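Local atomic coordinates of aromatic-amino-acid:2-oxoglutarate transaminase (Candida albicans, PDB entry 6HND), a protein that probably transfers amino groups between aromatic amino acids and 2-oxo acids such as 2-oxoglutarate, using pyridoxal 5'-phosphate as cofactor. Residues I277-T287 and Y315-L325; T330-F339 and G350-V358. All coordinates share one frame; numbering follows the deposited sequence.

Contact 1: I277-T287 and Y315-L325; sequences IIEDDPYGYLT and YLKNHLTPSYL. With PLP (pyridoxal-5'-phosphate), chain E.
E279 stretches its side chain straight toward S323 and Y324, with CG trans to the backbone N (chi1 179°) and the chain extended beyond it; S323 turns OG the same way about its own first torsion (chi1 166°), to the carboxylate. S323 OG comes to 2.4 Å from E279 OE1, a separation too short to be taken at face value, whereas Y324 N gives a nearly straight bond to E279 OE2 (2.9 Å) from above the carboxylate plane. S323 OG also accepts from L325 N, closing an ST turn. The Y324 ring keeps its edge to E279 OE2 and one face to I277 CG2, and its hydroxyl goes to Q258. Farther along, Y315 OH donates to Y285 O (2.6 Å), in the carbonyl plane on a lone pair, and lies at the edge of the Y285 ring, whose CD1 packs on L320 CD1 (3.8 Å). One water joins G284 O to T321 N. At the end of strand 276-280, D280 OD2 lies 2.7 Å from PLP N1, consistent with the family aspartate that stabilises the protonated pyridine; Y283 OH is hydrogen-bonded to PLP O3 (3.1 Å). The buried E279 carboxylate, met by Y324 N and the R335 guanidinium, is probably kept ionised, within the segment lining the PLP pocket.

Contact 2: T330-F339 and G350-V358; sequences TGRVLRVETF and GFIVGHKEV. With PLP (pyridoxal-5'-phosphate), chain E.
Four backbone hydrogen bonds tie R335 and E337 to V353 and F351 as the hydrogen-bonded pairs of an antiparallel beta hairpin, with V336-I352 and T338-G350 as the non-hydrogen-bonded pairs. R335 N to V353 O measures 2.7 Å and E337 N to F351 O 2.8 Å; the return bond from F351 N to E337 O is longer, 3.2 Å. T338 and G350 close to a CA-CA separation of 3.7 Å, where G350 has no side chain to collide with E337 O. At the other end, a water donates to G331 O and V333 O and accepts from H355 N.

Among the apolar contacts, the F351 ring lies alongside E337, pointing the same way: with CG between its backbone N and carbonyl carbon (chi1 62°), it takes E337 CB over the centre of one face, 3.6 Å from the centroid, in a CH-pi contact. The carboxylate is tilted only 16° from the ring plane, and F339 CE2 comes to the ring's edge. On the opposite face of the hairpin, L334 CD2 and V336 CG2 meet I352 CG2, while L334 CD1 reaches V358 CG1 (3.8 Å).

Of the polar groups, R335 grips E337 OE2 side-on through NE (2.8 Å) and NH2, in a salt bridge; OE2 is also hydrogen-bonded to Y285 OH. Two further carboxylates, D281 and E279, meet R335 NH2 and NH1. H355 is the N-cap residue of the following helix, its ND1 accepting from E357 N. T338 OG1 donates to PLP O2P (2.5 Å), one of the cofactor's phosphate contacts.

Strand 333-338 lies between 276-280 and 350-355 in the large mixed sheet, and 350-355 is bordered in turn by 158-163. Helix 137-151 packs against E337, F351 and V353, and helix 166-177 against L334, T338 and V358.

Both contacts are buried and share the large mixed sheet, where strand 276-280 of contact 1 runs parallel beside strand 333-338 of contact 2. Their chemistry follows their place: contact 1 joins a strand end and its loop to a helix end and the turn after it through bonds made mostly by side chains, and waters, whereas contact 2 is regular sheet pairing, with apolar packing on the face of V336 and I352 and a salt bridge with a CH-pi contact on that of E337 and F351. R335 couples them, its NH2 lying 2.6 Å from D281 OD2; E279 O probably also accepts from V336 N. Both reach PLP at different ends, contact 1 at the pyridine ring and contact 2 at the phosphate.

Contact 1: I277-T287 and Y315-L325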
loop_
_atom_site.group_PDB
_atom_site.type_symbol
_atom_site.label_atom_id
_atom_site.label_comp_id
_atom_site.label_asym_id
_atom_site.label_seq_id
_atom_site.Cartn_x
_atom_site.Cartn_y
_atom_site.Cartn_z
ATOM N N ILE B 277 -11.269 -4.386 21.002
ATOM C CA ILE B 277 -10.931 -2.944 21.018
ATOM C C ILE B 277 -9.940 -2.667 19.879
ATOM O O ILE B 277 -8.837 -3.243 19.868
ATOM C CB ILE B 277 -10.382 -2.528 22.388
ATOM C CG1 ILE B 277 -11.387 -2.836 23.501
ATOM C CG2 ILE B 277 -9.971 -1.048 22.362
ATOM C CD1 ILE B 277 -10.815 -2.670 24.901
ATOM N N ILE B 278 -10.336 -1.806 18.948
ATOM C CA ILE B 278 -9.397 -1.158 17.985
ATOM C C ILE B 278 -9.030 0.200 18.605
ATOM O O ILE B 278 -9.915 1.066 18.749
ATOM C CB ILE B 278 -10.018 -1.066 16.579
ATOM C CG1 ILE B 278 -10.395 -2.443 16.034
ATOM C CG2 ILE B 278 -9.085 -0.342 15.620
ATOM C CD1 ILE B 278 -11.390 -2.413 14.893
ATOM N N GLU B 279 -7.770 0.340 18.997
ATOM C CA GLU B 279 -7.192 1.564 19.588
ATOM C C GLU B 279 -6.409 2.270 18.485
ATOM O O GLU B 279 -5.446 1.667 17.931
ATOM C CB GLU B 279 -6.283 1.231 20.782
ATOM C CG GLU B 279 -5.646 2.462 21.424
ATOM C CD GLU B 279 -4.702 2.142 22.598
ATOM O OE1 GLU B 279 -3.657 1.480 22.372
ATOM O OE2 GLU B 279 -4.986 2.586 23.732
ATOM N N ASP B 280 -6.814 3.483 18.155
ATOM C CA ASP B 280 -6.103 4.322 17.164
ATOM C C ASP B 280 -5.394 5.401 17.981
ATOM O O ASP B 280 -6.074 6.014 18.778
ATOM C CB ASP B 280 -7.102 4.812 16.111
ATOM C CG ASP B 280 -6.537 5.593 14.931
ATOM O OD1 ASP B 280 -5.291 5.719 14.814
ATOM O OD2 ASP B 280 -7.366 6.055 14.122
ATOM N N ASP B 281 -4.079 5.563 17.822
ATOM C CA ASP B 281 -3.276 6.550 18.578
ATOM C C ASP B 281 -2.220 7.180 17.670
ATOM O O ASP B 281 -1.032 6.968 17.845
ATOM C CB ASP B 281 -2.627 5.907 19.814
ATOM C CG ASP B 281 -2.144 6.963 20.794
ATOM O OD1 ASP B 281 -2.925 7.929 21.009
ATOM O OD2 ASP B 281 -0.985 6.842 21.295
ATOM N N PRO B 282 -2.618 8.032 16.700
ATOM C CA PRO B 282 -1.653 8.747 15.869
ATOM C C PRO B 282 -0.845 9.882 16.529
ATOM O O PRO B 282 0.221 10.166 16.028
ATOM C CB PRO B 282 -2.528 9.274 14.730
ATOM C CG PRO B 282 -3.893 9.426 15.364
ATOM C CD PRO B 282 -4.015 8.285 16.339
ATOM N N TYR B 283 -1.282 10.463 17.642
ATOM C CA TYR B 283 -0.559 11.610 18.281
ATOM C C TYR B 283 -0.710 11.620 19.810
ATOM O O TYR B 283 -0.523 12.702 20.399
ATOM C CB TYR B 283 -1.046 12.944 17.696
ATOM C CG TYR B 283 -2.493 12.888 17.291
ATOM C CD1 TYR B 283 -3.422 12.401 18.184
ATOM C CD2 TYR B 283 -2.908 13.223 16.012
ATOM C CE1 TYR B 283 -4.742 12.260 17.822
ATOM C CE2 TYR B 283 -4.227 13.061 15.624
ATOM C CZ TYR B 283 -5.141 12.563 16.538
ATOM O OH TYR B 283 -6.465 12.406 16.247
ATOM N N GLY B 284 -0.959 10.461 20.430
ATOM C CA GLY B 284 -1.059 10.309 21.891
ATOM C C GLY B 284 0.280 10.555 22.554
ATOM O O GLY B 284 0.315 10.685 23.788
ATOM N N TYR B 285 1.360 10.585 21.780
ATOM C CA TYR B 285 2.712 10.881 22.312
ATOM C C TYR B 285 2.847 12.394 22.489
ATOM O O TYR B 285 3.667 12.817 23.323
ATOM C CB TYR B 285 3.828 10.296 21.447
ATOM C CG TYR B 285 3.783 8.798 21.361
ATOM C CD1 TYR B 285 4.127 8.037 22.457
ATOM C CD2 TYR B 285 3.405 8.140 20.203
ATOM C CE1 TYR B 285 4.091 6.659 22.420
ATOM C CE2 TYR B 285 3.369 6.752 20.155
ATOM C CZ TYR B 285 3.703 6.009 21.273
ATOM O OH TYR B 285 3.663 4.651 21.295
ATOM N N LEU B 286 2.043 13.178 21.765
ATOM C CA LEU B 286 2.056 14.667 21.856
ATOM C C LEU B 286 1.155 15.092 23.018
ATOM O O LEU B 286 0.047 15.550 22.769
ATOM C CB LEU B 286 1.612 15.241 20.512
ATOM C CG LEU B 286 2.433 14.755 19.316
ATOM C CD1 LEU B 286 1.823 15.246 18.012
ATOM C CD2 LEU B 286 3.902 15.173 19.428
ATOM N N THR B 287 1.618 14.880 24.254
ATOM C CA THR B 287 0.875 15.194 25.500
ATOM C C THR B 287 1.010 16.702 25.720
ATOM O O THR B 287 2.107 17.221 25.482
ATOM C CB THR B 287 1.373 14.359 26.692
ATOM O OG1 THR B 287 2.764 14.651 26.870
ATOM C CG2 THR B 287 1.187 12.871 26.489
ATOM N N TYR B 315 8.262 11.738 31.570
ATOM C CA TYR B 315 7.304 11.669 30.440
ATOM C C TYR B 315 6.578 10.315 30.462
ATOM O O TYR B 315 5.339 10.265 30.563
ATOM C CB TYR B 315 8.033 11.876 29.116
ATOM C CG TYR B 315 7.199 11.603 27.886
ATOM C CD1 TYR B 315 6.095 12.384 27.577
ATOM C CD2 TYR B 315 7.527 10.568 27.032
ATOM C CE1 TYR B 315 5.339 12.157 26.443
ATOM C CE2 TYR B 315 6.804 10.351 25.871
ATOM C CZ TYR B 315 5.695 11.133 25.582
ATOM O OH TYR B 315 4.980 10.897 24.442
ATOM N N LEU B 316 7.339 9.225 30.404
ATOM C CA LEU B 316 6.761 7.867 30.259
ATOM C C LEU B 316 5.862 7.608 31.457
ATOM O O LEU B 316 4.792 7.006 31.261
ATOM C CB LEU B 316 7.871 6.821 30.173
ATOM C CG LEU B 316 8.705 6.852 28.898
ATOM C CD1 LEU B 316 9.720 5.719 28.913
ATOM C CD2 LEU B 316 7.827 6.793 27.655
ATOM N N LYS B 317 6.275 8.060 32.641
ATOM C CA LYS B 317 5.643 7.637 33.919
ATOM C C LYS B 317 4.410 8.504 34.198
ATOM O O LYS B 317 3.384 7.935 34.591
ATOM C CB LYS B 317 6.649 7.711 35.071
ATOM C CG LYS B 317 6.188 7.018 36.349
ATOM C CD LYS B 317 7.115 7.210 37.539
ATOM C CE LYS B 317 6.558 6.619 38.822
ATOM N NZ LYS B 317 7.544 5.718 39.467
ATOM N N ASN B 318 4.498 9.826 34.010
ATOM C CA ASN B 318 3.475 10.763 34.534
ATOM C C ASN B 318 2.710 11.446 33.398
ATOM O O ASN B 318 1.571 11.838 33.666
ATOM C CB ASN B 318 4.118 11.740 35.517
ATOM C CG ASN B 318 4.813 10.995 36.644
ATOM O OD1 ASN B 318 4.175 10.236 37.367
ATOM N ND2 ASN B 318 6.123 11.148 36.756
ATOM N N HIS B 319 3.266 11.576 32.188
ATOM C CA HIS B 319 2.595 12.344 31.102
ATOM C C HIS B 319 1.803 11.397 30.193
ATOM O O HIS B 319 0.589 11.621 30.012
ATOM C CB HIS B 319 3.613 13.214 30.375
ATOM C CG HIS B 319 4.112 14.303 31.261
ATOM N ND1 HIS B 319 3.590 15.582 31.219
ATOM C CD2 HIS B 319 5.025 14.283 32.259
ATOM C CE1 HIS B 319 4.192 16.318 32.134
ATOM N NE2 HIS B 319 5.080 15.540 32.790
ATOM N N LEU B 320 2.467 10.370 29.680
ATOM C CA LEU B 320 1.891 9.381 28.735
ATOM C C LEU B 320 0.708 8.670 29.398
ATOM O O LEU B 320 0.880 8.133 30.455
ATOM C CB LEU B 320 3.001 8.409 28.329
ATOM C CG LEU B 320 2.850 7.788 26.945
ATOM C CD1 LEU B 320 2.798 8.879 25.878
ATOM C CD2 LEU B 320 3.985 6.805 26.674
ATOM N N THR B 321 -0.476 8.694 28.809
ATOM C CA THR B 321 -1.607 7.897 29.329
ATOM C C THR B 321 -1.473 6.479 28.791
ATOM O O THR B 321 -1.232 6.328 27.602
ATOM C CB THR B 321 -2.961 8.501 28.969
ATOM O OG1 THR B 321 -2.902 9.899 29.278
ATOM C CG2 THR B 321 -4.071 7.765 29.687
ATOM N N PRO B 322 -1.585 5.421 29.642
ATOM C CA PRO B 322 -1.488 4.039 29.196
ATOM C C PRO B 322 -2.409 3.661 28.037
ATOM O O PRO B 322 -3.534 4.134 28.006
ATOM C CB PRO B 322 -1.886 3.236 30.429
ATOM C CG PRO B 322 -1.416 4.093 31.579
ATOM C CD PRO B 322 -1.726 5.492 31.110
ATOM N N SER B 323 -1.879 2.808 27.144
ATOM C CA SER B 323 -2.590 2.122 26.041
ATOM C C SER B 323 -3.481 1.028 26.628
ATOM O O SER B 323 -3.105 0.433 27.661
ATOM C CB SER B 323 -1.592 1.553 25.021
ATOM O OG SER B 323 -2.196 0.613 24.128
ATOM N N TYR B 324 -4.591 0.745 25.949
ATOM C CA TYR B 324 -5.406 -0.483 26.146
ATOM C C TYR B 324 -4.531 -1.747 26.098
ATOM O O TYR B 324 -4.950 -2.748 26.694
ATOM C CB TYR B 324 -6.576 -0.504 25.153
ATOM C CG TYR B 324 -7.741 0.357 25.597
ATOM C CD1 TYR B 324 -8.688 -0.143 26.487
ATOM C CD2 TYR B 324 -7.874 1.671 25.181
ATOM C CE1 TYR B 324 -9.772 0.616 26.898
ATOM C CE2 TYR B 324 -8.949 2.449 25.589
ATOM C CZ TYR B 324 -9.892 1.924 26.461
ATOM O OH TYR B 324 -10.937 2.674 26.904
ATOM N N LEU B 325 -3.382 -1.733 25.423
ATOM C CA LEU B 325 -2.441 -2.895 25.380
ATOM C C LEU B 325 -2.010 -3.235 26.813
ATOM O O LEU B 325 -1.743 -4.424 27.107
ATOM C CB LEU B 325 -1.196 -2.558 24.547
ATOM C CG LEU B 325 -1.333 -2.466 23.019
ATOM C CD1 LEU B 325 0.015 -2.123 22.391
ATOM C CD2 LEU B 325 -1.895 -3.742 22.398
HETATM N N1 PLP E . -6.844 8.231 12.664
HETATM C C2 PLP E . -6.869 9.442 13.207
HETATM C C2A PLP E . -7.632 9.601 14.477
HETATM C C3 PLP E . -6.162 10.522 12.610
HETATM O O3 PLP E . -6.203 11.756 13.199
HETATM C C4 PLP E . -5.438 10.305 11.408
HETATM C C4A PLP E . -4.622 11.404 10.841
HETATM C C5 PLP E . -5.426 8.998 10.873
HETATM C C6 PLP E . -6.150 8.028 11.524
HETATM C C5A PLP E . -4.780 8.652 9.557
HETATM O O4P PLP E . -3.332 8.554 9.580
HETATM P P PLP E . -2.539 8.074 8.250
HETATM O O1P PLP E . -3.405 7.022 7.569
HETATM O O2P PLP E . -1.225 7.583 8.854
HETATM O O3P PLP E . -2.368 9.286 7.393
HETATM O O HOH W 1 -0.630 9.818 26.041
HETATM O O HOH W 2 2.386 16.645 28.962
#

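Contact 2: T330-F339 and G350-V358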
loop_
_atom_site.group_PDB
_atom_site.type_symbol
_atom_site.label_atom_id
_atom_site.label_comp_id
_atom_site.label_asym_id
_atom_site.label_seq_id
_atom_site.Cartn_x
_atom_site.Cartn_y
_atom_site.Cartn_z
ATOM N N THR B 330 -5.265 -10.969 26.905
ATOM C CA THR B 330 -5.728 -12.054 25.993
ATOM C C THR B 330 -5.532 -11.716 24.511
ATOM O O THR B 330 -5.703 -12.620 23.704
ATOM C CB THR B 330 -7.211 -12.342 26.223
ATOM O OG1 THR B 330 -7.928 -11.161 25.842
ATOM C CG2 THR B 330 -7.497 -12.728 27.659
ATOM N N GLY B 331 -5.186 -10.478 24.159
ATOM C CA GLY B 331 -5.004 -10.077 22.751
ATOM C C GLY B 331 -6.307 -9.588 22.146
ATOM O O GLY B 331 -6.475 -9.712 20.932
ATOM N N ARG B 332 -7.204 -9.025 22.963
ATOM C CA ARG B 332 -8.528 -8.524 22.504
ATOM C C ARG B 332 -8.363 -7.087 21.984
ATOM O O ARG B 332 -9.302 -6.567 21.337
ATOM C CB ARG B 332 -9.481 -8.739 23.679
ATOM C CG ARG B 332 -10.617 -7.753 23.858
ATOM C CD ARG B 332 -11.169 -7.891 25.267
ATOM N NE ARG B 332 -11.498 -9.264 25.639
ATOM C CZ ARG B 332 -12.552 -9.947 25.200
ATOM N NH1 ARG B 332 -13.390 -9.412 24.332
ATOM N NH2 ARG B 332 -12.781 -11.174 25.634
ATOM N N VAL B 333 -7.205 -6.475 22.247
ATOM C CA VAL B 333 -6.806 -5.124 21.758
ATOM C C VAL B 333 -5.906 -5.245 20.529
ATOM O O VAL B 333 -4.892 -6.015 20.559
ATOM C CB VAL B 333 -6.075 -4.334 22.855
ATOM C CG1 VAL B 333 -5.516 -3.013 22.353
ATOM C CG2 VAL B 333 -6.997 -4.112 24.040
ATOM N N LEU B 334 -6.201 -4.427 19.523
ATOM C CA LEU B 334 -5.286 -4.171 18.391
ATOM C C LEU B 334 -4.944 -2.682 18.419
ATOM O O LEU B 334 -5.872 -1.861 18.273
ATOM C CB LEU B 334 -5.999 -4.569 17.091
ATOM C CG LEU B 334 -5.149 -4.513 15.829
ATOM C CD1 LEU B 334 -5.742 -5.418 14.766
ATOM C CD2 LEU B 334 -5.034 -3.076 15.319
ATOM N N ARG B 335 -3.673 -2.340 18.597
ATOM C CA ARG B 335 -3.239 -0.910 18.616
ATOM C C ARG B 335 -2.769 -0.489 17.216
ATOM O O ARG B 335 -1.890 -1.180 16.635
ATOM C CB ARG B 335 -2.124 -0.656 19.629
ATOM C CG ARG B 335 -1.598 0.769 19.568
ATOM C CD ARG B 335 -0.434 0.992 20.511
ATOM N NE ARG B 335 0.106 2.349 20.505
ATOM C CZ ARG B 335 -0.420 3.388 21.135
ATOM N NH1 ARG B 335 -1.553 3.265 21.802
ATOM N NH2 ARG B 335 0.187 4.565 21.063
ATOM N N VAL B 336 -3.325 0.602 16.696
ATOM C CA VAL B 336 -2.869 1.202 15.410
ATOM C C VAL B 336 -1.925 2.384 15.665
ATOM O O VAL B 336 -2.335 3.360 16.335
ATOM C CB VAL B 336 -4.090 1.627 14.579
ATOM C CG1 VAL B 336 -3.673 2.285 13.261
ATOM C CG2 VAL B 336 -4.978 0.422 14.344
ATOM N N GLU B 337 -0.726 2.318 15.102
ATOM C CA GLU B 337 0.260 3.425 15.111
ATOM C C GLU B 337 0.524 3.898 13.677
ATOM O O GLU B 337 0.224 3.122 12.740
ATOM C CB GLU B 337 1.574 2.967 15.740
ATOM C CG GLU B 337 1.491 2.753 17.235
ATOM C CD GLU B 337 2.344 3.663 18.106
ATOM O OE1 GLU B 337 2.937 4.656 17.605
ATOM O OE2 GLU B 337 2.389 3.392 19.284
ATOM N N THR B 338 1.061 5.121 13.535
ATOM C CA THR B 338 1.521 5.709 12.248
ATOM C C THR B 338 2.772 6.573 12.487
ATOM O O THR B 338 2.960 7.082 13.628
ATOM C CB THR B 338 0.383 6.488 11.570
ATOM O OG1 THR B 338 0.762 7.021 10.294
ATOM C CG2 THR B 338 -0.106 7.627 12.430
ATOM N N PHE B 339 3.557 6.784 11.429
ATOM C CA PHE B 339 4.681 7.749 11.406
ATOM C C PHE B 339 4.189 9.045 10.773
ATOM O O PHE B 339 5.013 9.939 10.603
ATOM C CB PHE B 339 5.905 7.186 10.681
ATOM C CG PHE B 339 6.538 6.000 11.365
ATOM C CD1 PHE B 339 7.359 6.176 12.460
ATOM C CD2 PHE B 339 6.294 4.709 10.923
ATOM C CE1 PHE B 339 7.935 5.083 13.093
ATOM C CE2 PHE B 339 6.849 3.621 11.572
ATOM C CZ PHE B 339 7.677 3.807 12.654
ATOM N N GLY B 350 3.375 2.936 8.968
ATOM C CA GLY B 350 2.961 2.811 10.369
ATOM C C GLY B 350 3.181 1.400 10.849
ATOM O O GLY B 350 3.933 0.651 10.175
ATOM N N PHE B 351 2.531 1.023 11.947
ATOM C CA PHE B 351 2.505 -0.395 12.372
ATOM C C PHE B 351 1.259 -0.645 13.213
ATOM O O PHE B 351 0.664 0.300 13.740
ATOM C CB PHE B 351 3.819 -0.773 13.073
ATOM C CG PHE B 351 4.124 -0.007 14.333
ATOM C CD1 PHE B 351 4.773 1.216 14.281
ATOM C CD2 PHE B 351 3.767 -0.518 15.564
ATOM C CE1 PHE B 351 5.053 1.907 15.448
ATOM C CE2 PHE B 351 4.025 0.190 16.727
ATOM C CZ PHE B 351 4.659 1.403 16.667
ATOM N N ILE B 352 0.921 -1.915 13.351
ATOM C CA ILE B 352 -0.096 -2.378 14.319
ATOM C C ILE B 352 0.601 -3.285 15.338
ATOM O O ILE B 352 1.691 -3.826 15.044
ATOM C CB ILE B 352 -1.305 -3.050 13.643
ATOM C CG1 ILE B 352 -0.913 -4.280 12.834
ATOM C CG2 ILE B 352 -2.069 -2.021 12.825
ATOM C CD1 ILE B 352 -2.067 -4.969 12.202
ATOM N N VAL B 353 -0.001 -3.360 16.524
ATOM C CA VAL B 353 0.420 -4.230 17.648
ATOM C C VAL B 353 -0.825 -5.013 18.015
ATOM O O VAL B 353 -1.864 -4.357 18.159
ATOM C CB VAL B 353 0.913 -3.409 18.843
ATOM C CG1 VAL B 353 1.548 -4.283 19.919
ATOM C CG2 VAL B 353 1.832 -2.278 18.406
ATOM N N GLY B 354 -0.703 -6.336 18.097
ATOM C CA GLY B 354 -1.804 -7.246 18.450
ATOM C C GLY B 354 -1.306 -8.651 18.707
ATOM O O GLY B 354 -0.063 -8.885 18.618
ATOM N N HIS B 355 -2.231 -9.561 19.030
ATOM C CA HIS B 355 -1.922 -10.995 19.250
ATOM C C HIS B 355 -1.288 -11.582 17.979
ATOM O O HIS B 355 -1.764 -11.261 16.843
ATOM C CB HIS B 355 -3.173 -11.775 19.705
ATOM C CG HIS B 355 -2.840 -13.083 20.354
ATOM N ND1 HIS B 355 -2.735 -14.256 19.634
ATOM C CD2 HIS B 355 -2.539 -13.389 21.646
ATOM C CE1 HIS B 355 -2.397 -15.226 20.457
ATOM N NE2 HIS B 355 -2.269 -14.720 21.702
ATOM N N LYS B 356 -0.272 -12.424 18.165
ATOM C CA LYS B 356 0.348 -13.274 17.119
ATOM C C LYS B 356 -0.711 -13.722 16.106
ATOM O O LYS B 356 -0.424 -13.660 14.896
ATOM C CB LYS B 356 1.014 -14.504 17.751
ATOM C CG LYS B 356 2.525 -14.602 17.585
ATOM C CD LYS B 356 3.313 -14.823 18.894
ATOM C CE LYS B 356 2.779 -15.918 19.808
ATOM N NZ LYS B 356 2.627 -17.227 19.122
ATOM N N GLU B 357 -1.839 -14.251 16.583
ATOM C CA GLU B 357 -2.819 -14.938 15.717
ATOM C C GLU B 357 -3.564 -13.859 14.941
ATOM O O GLU B 357 -3.905 -14.132 13.770
ATOM C CB GLU B 357 -3.721 -15.883 16.521
ATOM C CG GLU B 357 -2.969 -17.124 17.027
ATOM C CD GLU B 357 -3.718 -18.444 17.170
ATOM O OE1 GLU B 357 -4.690 -18.685 16.418
ATOM O OE2 GLU B 357 -3.311 -19.261 18.027
ATOM N N VAL B 358 -3.781 -12.687 15.552
ATOM C CA VAL B 358 -4.398 -11.525 14.851
ATOM C C VAL B 358 -3.415 -11.038 13.773
ATOM O O VAL B 358 -3.861 -10.873 12.620
ATOM C CB VAL B 358 -4.854 -10.418 15.824
ATOM C CG1 VAL B 358 -5.258 -9.150 15.093
ATOM C CG2 VAL B 358 -6.007 -10.881 16.715
HETATM N N1 PLP E . -6.844 8.231 12.664
HETATM C C2 PLP E . -6.869 9.442 13.207
HETATM C C2A PLP E . -7.632 9.601 14.477
HETATM C C3 PLP E . -6.162 10.522 12.610
HETATM O O3 PLP E . -6.203 11.756 13.199
HETATM C C4 PLP E . -5.438 10.305 11.408
HETATM C C4A PLP E . -4.622 11.404 10.841
HETATM C C5 PLP E . -5.426 8.998 10.873
HETATM C C6 PLP E . -6.150 8.028 11.524
HETATM C C5A PLP E . -4.780 8.652 9.557
HETATM O O4P PLP E . -3.332 8.554 9.580
HETATM P P PLP E . -2.539 8.074 8.250
HETATM O O1P PLP E . -3.405 7.022 7.569
HETATM O O2P PLP E . -1.225 7.583 8.854
HETATM O O3P PLP E . -2.368 9.286 7.393
HETATM O O HOH W 3 -4.992 -8.304 19.035
#